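Local coordinates for protein fiber (Human adenovirus 48, PDB 6FJQ) that forms the trimeric knob at the tip of the viral fiber, which probably attaches the virus to primary receptors on the host cell, at residues K116-P120 and E129-A133. Numbering follows the deposited sequence.
Sequences KPPTP and EKSQA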
loop_
_atom_site.group_PDB
_atom_site.type_symbol
_atom_site.label_atom_id
_atom_site.label_comp_id
_atom_site.label_asym_id
_atom_site.label_seq_id
_atom_site.Cartn_x
_atom_site.Cartn_y
_atom_site.Cartn_z
ATOM N N LYS A 116 -0.171 22.609 8.513
ATOM C CA LYS A 116 -0.584 22.767 9.905
ATOM C C LYS A 116 -2.111 22.728 9.872
ATOM O O LYS A 116 -2.741 23.439 9.051
ATOM C CB LYS A 116 -0.048 24.082 10.538
ATOM C CG LYS A 116 1.190 23.958 11.469
ATOM C CD LYS A 116 1.006 22.958 12.647
ATOM C CE LYS A 116 1.725 23.342 13.966
ATOM N NZ LYS A 116 1.576 22.212 14.921
ATOM N N PRO A 117 -2.736 21.871 10.719
ATOM C CA PRO A 117 -4.164 21.632 10.445
ATOM C C PRO A 117 -4.986 22.802 11.038
ATOM O O PRO A 117 -4.592 23.364 12.046
ATOM C CB PRO A 117 -4.419 20.278 11.136
ATOM C CG PRO A 117 -3.212 20.036 12.064
ATOM C CD PRO A 117 -2.304 21.233 11.981
ATOM N N PRO A 118 -6.128 23.180 10.443
ATOM C CA PRO A 118 -6.900 24.320 11.035
ATOM C C PRO A 118 -7.500 23.973 12.408
ATOM O O PRO A 118 -7.258 22.880 12.936
ATOM C CB PRO A 118 -7.997 24.561 10.006
ATOM C CG PRO A 118 -8.238 23.181 9.459
ATOM C CD PRO A 118 -6.924 22.401 9.488
ATOM N N THR A 119 -8.290 24.859 12.995
ATOM C CA THR A 119 -8.863 24.542 14.337
ATOM C C THR A 119 -10.307 24.056 14.141
ATOM O O THR A 119 -11.114 24.812 13.607
ATOM C CB THR A 119 -8.715 25.686 15.406
ATOM O OG1 THR A 119 -8.276 26.927 14.797
ATOM C CG2 THR A 119 -7.709 25.206 16.599
ATOM N N PRO A 120 -10.620 22.795 14.547
ATOM C CA PRO A 120 -11.957 22.290 14.168
ATOM C C PRO A 120 -13.076 23.136 14.797
ATOM O O PRO A 120 -13.051 23.347 16.000
ATOM C CB PRO A 120 -11.953 20.808 14.662
ATOM C CG PRO A 120 -10.756 20.657 15.549
ATOM C CD PRO A 120 -9.785 21.769 15.234
ATOM N N GLU A 129 -14.348 23.317 5.853
ATOM C CA GLU A 129 -13.968 23.794 4.539
ATOM C C GLU A 129 -12.660 23.230 4.137
ATOM O O GLU A 129 -12.409 23.207 2.991
ATOM C CB GLU A 129 -13.939 25.300 4.473
ATOM C CG GLU A 129 -15.321 25.881 4.644
ATOM C CD GLU A 129 -15.433 27.260 4.105
ATOM O OE1 GLU A 129 -14.507 28.109 4.313
ATOM O OE2 GLU A 129 -16.506 27.484 3.491
ATOM N N LYS A 130 -11.823 22.792 5.076
ATOM C CA LYS A 130 -10.562 22.098 4.740
ATOM C C LYS A 130 -10.174 20.947 5.702
ATOM O O LYS A 130 -10.449 20.988 6.905
ATOM C CB LYS A 130 -9.423 23.125 4.575
ATOM C CG LYS A 130 -9.664 24.451 5.307
ATOM C CD LYS A 130 -8.457 25.366 5.332
ATOM C CE LYS A 130 -8.481 26.317 4.125
ATOM N NZ LYS A 130 -7.373 27.306 4.232
ATOM N N SER A 131 -9.498 19.939 5.164
ATOM C CA SER A 131 -9.466 18.613 5.811
ATOM C C SER A 131 -8.682 18.488 7.101
ATOM O O SER A 131 -7.620 18.961 7.155
ATOM C CB SER A 131 -8.894 17.628 4.850
ATOM O OG SER A 131 -8.873 16.309 5.388
ATOM N N GLN A 132 -9.209 17.822 8.128
ATOM C CA GLN A 132 -8.441 17.447 9.325
ATOM C C GLN A 132 -7.743 16.066 9.076
ATOM O O GLN A 132 -6.595 15.834 9.496
ATOM C CB GLN A 132 -9.361 17.406 10.564
ATOM C CG GLN A 132 -9.857 18.750 11.138
ATOM C CD GLN A 132 -8.779 19.505 11.963
ATOM O OE1 GLN A 132 -7.975 18.896 12.684
ATOM N NE2 GLN A 132 -8.759 20.837 11.851
ATOM N N ALA A 133 -8.395 15.179 8.327
ATOM C CA ALA A 133 -7.897 13.813 8.075
ATOM C C ALA A 133 -6.788 13.616 7.027
ATOM O O ALA A 133 -6.129 12.582 7.008
ATOM C CB ALA A 133 -9.079 12.947 7.677
#
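A single hydrogen bond pins these two loop segments together: Gln-132 NE2 donates to Pro-118 O at 2.8 Å, with an N-H...O angle of 156°. Glutamine suits the place because its long side chain reaches across and ends in an amide donor, while prolines, which have no N-H to donate, still offer backbone carbonyls as acceptors. Around this bond the contacts are van der Waals. Three proline rings touch the same amide: Pro-118 CD lies 3.4 Å and Pro-120 CD 3.7 Å from Gln-132 NE2, and Pro-117 CB 4.1 Å from Gln-132 OE1. Both segments belong to the long loop between strands 88-90 and 136-142 of the knob's antiparallel beta-sandwich, and the contact draws together the two ends of a surface excursion, with eight residues between the segments. Pro-118, pointing toward 129-133, also lays its compact nonpolar ring against backbone, its CG 4.0 Å from Lys-130 O. Ser-131 points away from 116-120; its OG and Gln-132 N hydrogen-bond to the carboxylate of Asp-183 of the second subunit, placing 129-133 at a subunit interface.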